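Local coordinates for tailspike protein (Siphovirus 9NA, PDB 3RIQ) that probably recognises Salmonella lipopolysaccharide, the phage's receptor, and cleaves its O-antigen chains as an endorhamnosidase, at residues R258-I270 with Y301-R313. Residues are numbered along the deposited sequence; the frame is centred on the assembly and turned at random.
Sequences RSARNYRLVFDNI and YPWFQLPTQHIIR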
loop_
_atom_site.group_PDB
_atom_site.type_symbol
_atom_site.label_atom_id
_atom_site.label_comp_id
_atom_site.label_asym_id
_atom_site.label_seq_id
_atom_site.Cartn_x
_atom_site.Cartn_y
_atom_site.Cartn_z
ATOM N N ARG A 258 -17.604 21.749 26.192
ATOM C CA ARG A 258 -16.131 21.648 26.019
ATOM C C ARG A 258 -15.793 21.026 24.679
ATOM O O ARG A 258 -16.477 20.085 24.230
ATOM C CB ARG A 258 -15.493 20.824 27.145
ATOM C CG ARG A 258 -13.962 20.675 26.992
ATOM C CD ARG A 258 -13.250 20.089 28.175
ATOM N NE ARG A 258 -13.237 21.057 29.253
ATOM C CZ ARG A 258 -13.846 20.895 30.431
ATOM N NH1 ARG A 258 -14.493 19.770 30.712
ATOM N NH2 ARG A 258 -13.806 21.870 31.334
ATOM N N SER A 259 -14.732 21.516 24.048
ATOM C CA SER A 259 -14.301 20.933 22.769
ATOM C C SER A 259 -14.104 19.414 22.867
ATOM O O SER A 259 -13.408 18.926 23.777
ATOM C CB SER A 259 -12.984 21.573 22.291
ATOM O OG SER A 259 -12.585 20.956 21.064
ATOM N N ALA A 260 -14.710 18.694 21.923
ATOM C CA ALA A 260 -14.673 17.245 21.850
ATOM C C ALA A 260 -13.774 16.769 20.704
ATOM O O ALA A 260 -13.830 15.610 20.278
ATOM C CB ALA A 260 -16.119 16.729 21.623
ATOM N N ARG A 261 -12.990 17.692 20.169
ATOM C CA ARG A 261 -12.150 17.461 18.990
ATOM C C ARG A 261 -10.965 16.551 19.307
ATOM O O ARG A 261 -10.800 16.094 20.435
ATOM C CB ARG A 261 -11.685 18.805 18.445
ATOM C CG ARG A 261 -12.861 19.678 17.949
ATOM C CD ARG A 261 -12.330 21.057 17.600
ATOM N NE ARG A 261 -13.343 21.981 17.062
ATOM C CZ ARG A 261 -14.120 22.781 17.793
ATOM N NH1 ARG A 261 -14.053 22.769 19.131
ATOM N NH2 ARG A 261 -14.964 23.612 17.183
ATOM N N ASN A 262 -10.138 16.269 18.301
ATOM C CA ASN A 262 -9.087 15.254 18.408
ATOM C C ASN A 262 -7.879 15.599 17.571
ATOM O O ASN A 262 -8.028 16.223 16.524
ATOM C CB ASN A 262 -9.620 13.876 17.975
ATOM C CG ASN A 262 -10.853 13.477 18.743
ATOM O OD1 ASN A 262 -10.751 12.821 19.789
ATOM N ND2 ASN A 262 -12.045 13.874 18.238
ATOM N N TYR A 263 -6.710 15.127 18.015
ATOM C CA TYR A 263 -5.419 15.481 17.440
ATOM C C TYR A 263 -4.481 14.315 17.374
ATOM O O TYR A 263 -4.518 13.419 18.237
ATOM C CB TYR A 263 -4.709 16.573 18.299
ATOM C CG TYR A 263 -5.376 17.930 18.216
ATOM C CD1 TYR A 263 -4.934 18.895 17.302
ATOM C CD2 TYR A 263 -6.458 18.253 19.041
ATOM C CE1 TYR A 263 -5.564 20.131 17.190
ATOM C CE2 TYR A 263 -7.082 19.492 18.954
ATOM C CZ TYR A 263 -6.626 20.430 18.013
ATOM O OH TYR A 263 -7.234 21.636 17.905
ATOM N N ARG A 264 -3.643 14.304 16.337
ATOM C CA ARG A 264 -2.473 13.423 16.331
ATOM C C ARG A 264 -2.753 11.921 16.515
ATOM O O ARG A 264 -2.096 11.225 17.312
ATOM C CB ARG A 264 -1.420 13.943 17.344
ATOM C CG ARG A 264 -0.857 15.292 16.867
ATOM C CD ARG A 264 0.212 15.860 17.794
ATOM N NE ARG A 264 -0.262 16.193 19.136
ATOM C CZ ARG A 264 0.371 17.027 19.969
ATOM N NH1 ARG A 264 1.527 17.584 19.611
ATOM N NH2 ARG A 264 -0.141 17.288 21.163
ATOM N N LEU A 265 -3.779 11.433 15.815
ATOM C CA LEU A 265 -4.107 10.002 15.843
ATOM C C LEU A 265 -3.606 9.343 14.558
ATOM O O LEU A 265 -3.267 10.039 13.567
ATOM C CB LEU A 265 -5.632 9.810 15.973
ATOM C CG LEU A 265 -6.211 10.418 17.268
ATOM C CD1 LEU A 265 -7.752 10.364 17.240
ATOM C CD2 LEU A 265 -5.697 9.680 18.523
ATOM N N VAL A 266 -3.572 8.007 14.571
ATOM C CA VAL A 266 -3.230 7.218 13.382
ATOM C C VAL A 266 -4.411 6.342 12.992
ATOM O O VAL A 266 -4.967 5.625 13.847
ATOM C CB VAL A 266 -2.007 6.298 13.659
ATOM C CG1 VAL A 266 -1.718 5.416 12.409
ATOM C CG2 VAL A 266 -0.773 7.121 14.031
ATOM N N PHE A 267 -4.807 6.429 11.718
ATOM C CA PHE A 267 -5.836 5.568 11.152
ATOM C C PHE A 267 -5.158 4.812 10.022
ATOM O O PHE A 267 -4.815 5.423 8.987
ATOM C CB PHE A 267 -7.014 6.408 10.628
ATOM C CG PHE A 267 -7.646 7.277 11.697
ATOM C CD1 PHE A 267 -8.619 6.746 12.543
ATOM C CD2 PHE A 267 -7.214 8.613 11.918
ATOM C CE1 PHE A 267 -9.198 7.540 13.541
ATOM C CE2 PHE A 267 -7.786 9.407 12.944
ATOM C CZ PHE A 267 -8.777 8.864 13.747
ATOM N N ASP A 268 -4.960 3.504 10.230
ATOM C CA ASP A 268 -4.164 2.681 9.309
ATOM C C ASP A 268 -4.919 1.396 8.958
ATOM O O ASP A 268 -5.139 0.562 9.838
ATOM C CB ASP A 268 -2.800 2.355 9.965
ATOM C CG ASP A 268 -1.965 1.339 9.172
ATOM O OD1 ASP A 268 -2.170 1.160 7.950
ATOM O OD2 ASP A 268 -1.048 0.736 9.789
ATOM N N ASN A 269 -5.285 1.234 7.688
ATOM C CA ASN A 269 -5.927 0.013 7.210
ATOM C C ASN A 269 -7.321 -0.159 7.773
ATOM O O ASN A 269 -7.596 -1.059 8.597
ATOM C CB ASN A 269 -5.074 -1.234 7.454
ATOM C CG ASN A 269 -5.569 -2.426 6.641
ATOM O OD1 ASN A 269 -6.384 -2.235 5.745
ATOM N ND2 ASN A 269 -5.154 -3.640 6.993
ATOM N N ILE A 270 -8.205 0.702 7.316
ATOM C CA ILE A 270 -9.603 0.632 7.668
ATOM C C ILE A 270 -10.343 0.333 6.377
ATOM O O ILE A 270 -10.113 0.995 5.368
ATOM C CB ILE A 270 -10.097 1.936 8.293
ATOM C CG1 ILE A 270 -9.306 2.229 9.586
ATOM C CG2 ILE A 270 -11.658 1.866 8.541
ATOM C CD1 ILE A 270 -9.534 3.583 10.180
ATOM N N TYR A 301 -6.584 29.593 14.844
ATOM C CA TYR A 301 -6.792 28.786 13.622
ATOM C C TYR A 301 -8.212 28.955 13.152
ATOM O O TYR A 301 -9.136 28.608 13.883
ATOM C CB TYR A 301 -6.545 27.299 13.912
ATOM C CG TYR A 301 -5.105 27.009 14.150
ATOM C CD1 TYR A 301 -4.220 26.913 13.078
ATOM C CD2 TYR A 301 -4.585 26.916 15.456
ATOM C CE1 TYR A 301 -2.874 26.702 13.288
ATOM C CE2 TYR A 301 -3.231 26.699 15.684
ATOM C CZ TYR A 301 -2.392 26.580 14.589
ATOM O OH TYR A 301 -1.057 26.357 14.788
ATOM N N PRO A 302 -8.398 29.415 11.898
ATOM C CA PRO A 302 -9.742 29.518 11.344
ATOM C C PRO A 302 -10.475 28.213 11.290
ATOM O O PRO A 302 -9.868 27.117 11.367
ATOM C CB PRO A 302 -9.505 30.019 9.925
ATOM C CG PRO A 302 -8.203 30.800 10.017
ATOM C CD PRO A 302 -7.371 29.960 10.985
ATOM N N TRP A 303 -11.797 28.321 11.135
ATOM C CA TRP A 303 -12.655 27.128 11.022
ATOM C C TRP A 303 -12.119 26.203 9.911
ATOM O O TRP A 303 -11.724 26.671 8.828
ATOM C CB TRP A 303 -14.066 27.551 10.673
ATOM C CG TRP A 303 -15.168 26.694 11.187
ATOM C CD1 TRP A 303 -16.150 26.059 10.441
ATOM C CD2 TRP A 303 -15.461 26.400 12.566
ATOM N NE1 TRP A 303 -17.018 25.392 11.276
ATOM C CE2 TRP A 303 -16.651 25.615 12.584
ATOM C CE3 TRP A 303 -14.860 26.763 13.785
ATOM C CZ2 TRP A 303 -17.225 25.150 13.775
ATOM C CZ3 TRP A 303 -15.452 26.327 14.989
ATOM C CH2 TRP A 303 -16.633 25.531 14.966
ATOM N N PHE A 304 -12.092 24.909 10.208
ATOM C CA PHE A 304 -11.650 23.824 9.312
ATOM C C PHE A 304 -10.139 23.738 9.205
ATOM O O PHE A 304 -9.633 22.904 8.465
ATOM C CB PHE A 304 -12.271 23.858 7.893
ATOM C CG PHE A 304 -13.776 23.872 7.874
ATOM C CD1 PHE A 304 -14.514 22.900 8.558
ATOM C CD2 PHE A 304 -14.464 24.857 7.141
ATOM C CE1 PHE A 304 -15.908 22.893 8.502
ATOM C CE2 PHE A 304 -15.890 24.877 7.071
ATOM C CZ PHE A 304 -16.615 23.893 7.755
ATOM N N GLN A 305 -9.408 24.580 9.938
ATOM C CA GLN A 305 -7.939 24.646 9.758
ATOM C C GLN A 305 -7.129 24.355 11.031
ATOM O O GLN A 305 -5.977 24.795 11.174
ATOM C CB GLN A 305 -7.549 26.000 9.139
ATOM C CG GLN A 305 -8.250 26.247 7.819
ATOM C CD GLN A 305 -7.808 27.506 7.109
ATOM O OE1 GLN A 305 -7.057 28.329 7.645
ATOM N NE2 GLN A 305 -8.304 27.677 5.882
ATOM N N LEU A 306 -7.709 23.595 11.961
ATOM C CA LEU A 306 -6.938 23.234 13.157
ATOM C C LEU A 306 -5.748 22.368 12.772
ATOM O O LEU A 306 -5.865 21.552 11.843
ATOM C CB LEU A 306 -7.829 22.470 14.162
ATOM C CG LEU A 306 -8.885 23.337 14.864
ATOM C CD1 LEU A 306 -9.991 22.492 15.532
ATOM C CD2 LEU A 306 -8.183 24.277 15.882
ATOM N N PRO A 307 -4.628 22.462 13.520
ATOM C CA PRO A 307 -3.469 21.644 13.186
ATOM C C PRO A 307 -3.580 20.220 13.760
ATOM O O PRO A 307 -2.885 19.830 14.694
ATOM C CB PRO A 307 -2.300 22.451 13.763
ATOM C CG PRO A 307 -2.896 23.042 15.069
ATOM C CD PRO A 307 -4.346 23.369 14.658
ATOM N N THR A 308 -4.493 19.457 13.192
ATOM C CA THR A 308 -4.793 18.134 13.736
ATOM C C THR A 308 -3.647 17.139 13.569
ATOM O O THR A 308 -3.492 16.262 14.422
ATOM C CB THR A 308 -6.108 17.586 13.170
ATOM O OG1 THR A 308 -6.121 17.747 11.736
ATOM C CG2 THR A 308 -7.290 18.373 13.759
ATOM N N GLN A 309 -2.868 17.227 12.472
ATOM C CA GLN A 309 -1.670 16.356 12.295
ATOM C C GLN A 309 -2.002 14.871 12.436
ATOM O O GLN A 309 -1.245 14.123 13.036
ATOM C CB GLN A 309 -0.575 16.715 13.316
ATOM C CG GLN A 309 0.095 18.096 13.109
ATOM C CD GLN A 309 1.463 18.147 13.814
ATOM O OE1 GLN A 309 2.436 17.508 13.365
ATOM N NE2 GLN A 309 1.535 18.856 14.923
ATOM N N HIS A 310 -3.138 14.433 11.898
ATOM C CA HIS A 310 -3.419 13.008 11.853
ATOM C C HIS A 310 -2.592 12.355 10.744
ATOM O O HIS A 310 -2.152 13.012 9.782
ATOM C CB HIS A 310 -4.905 12.752 11.605
ATOM C CG HIS A 310 -5.807 13.290 12.676
ATOM N ND1 HIS A 310 -5.708 12.910 14.001
ATOM C CD2 HIS A 310 -6.888 14.105 12.593
ATOM C CE1 HIS A 310 -6.672 13.501 14.693
ATOM N NE2 HIS A 310 -7.398 14.240 13.863
ATOM N N ILE A 311 -2.395 11.050 10.886
ATOM C CA ILE A 311 -1.889 10.189 9.826
ATOM C C ILE A 311 -2.994 9.242 9.415
ATOM O O ILE A 311 -3.548 8.507 10.262
ATOM C CB ILE A 311 -0.638 9.397 10.297
ATOM C CG1 ILE A 311 0.483 10.363 10.734
ATOM C CG2 ILE A 311 -0.193 8.383 9.226
ATOM C CD1 ILE A 311 1.747 9.662 11.356
ATOM N N ILE A 312 -3.335 9.284 8.129
ATOM C CA ILE A 312 -4.410 8.460 7.593
ATOM C C ILE A 312 -3.821 7.664 6.439
ATOM O O ILE A 312 -3.374 8.256 5.456
ATOM C CB ILE A 312 -5.557 9.360 7.065
ATOM C CG1 ILE A 312 -6.171 10.187 8.216
ATOM C CG2 ILE A 312 -6.653 8.477 6.348
ATOM C CD1 ILE A 312 -7.137 11.318 7.711
ATOM N N ARG A 313 -3.818 6.339 6.525
ATOM C CA ARG A 313 -3.208 5.560 5.441
ATOM C C ARG A 313 -3.832 4.183 5.243
ATOM O O ARG A 313 -4.420 3.598 6.185
ATOM C CB ARG A 313 -1.700 5.449 5.608
ATOM C CG ARG A 313 -1.229 5.063 6.933
ATOM C CD ARG A 313 0.326 5.307 7.123
ATOM N NE ARG A 313 1.140 4.414 6.288
ATOM C CZ ARG A 313 1.613 3.234 6.668
ATOM N NH1 ARG A 313 1.350 2.791 7.897
ATOM N NH2 ARG A 313 2.302 2.475 5.803
#
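The imidazole of His310 lies between the rim of the Phe267 ring on one face and the carbonyl oxygen of Thr308 on the other, where two neighbouring rungs of the right-handed beta-helix meet. Phe267 CE2 lies over its own face of the imidazole, off-centre, in an edge-to-face pair, the ring planes 74° apart. At the imidazole edge, nearly in the ring plane, Leu265 N donates to His310 ND1 at 3.0 Å, a bond that fixes the ring's rotation and suggests that ND1 carries no proton. Val282 of the next wall of the coil touches both rings, placing the pair in the interior of the helix. The Tyr263 ring meets Pro307 O at its edge (CD1 to O 3.4 Å), while its OH touches Leu306 CD2 and bonds to Asp295. The guanidinium of Arg261 presents NH2 to Trp303 CH2 at 3.4 Å, with the indole plane almost perpendicular; Asp285 and Glu254 form salt bridges with the guanidinium.

Beyond Arg264, whose N donates to Thr308 O, strands 266-268 and 311-313 run parallel and in register. Ile311 N to Leu265 O, Phe267 N to Ile311 O and Arg313 N to Phe267 O make the ladder, which Asn269 N closes on Arg313 O at 2.9 Å. Phe267 and Ile312 face inward, whereas Asp268 and Arg313 share the other face at the trimer interface. There Asn269 of a neighbouring subunit bonds to both, and Asn314 of the same chain hydrogen-bonds Asp268 OD1. Within the chain Arg313, bent at chi3 (-68°), brings NH1 to 3.7 Å from Asp268 OD2, a long salt bridge.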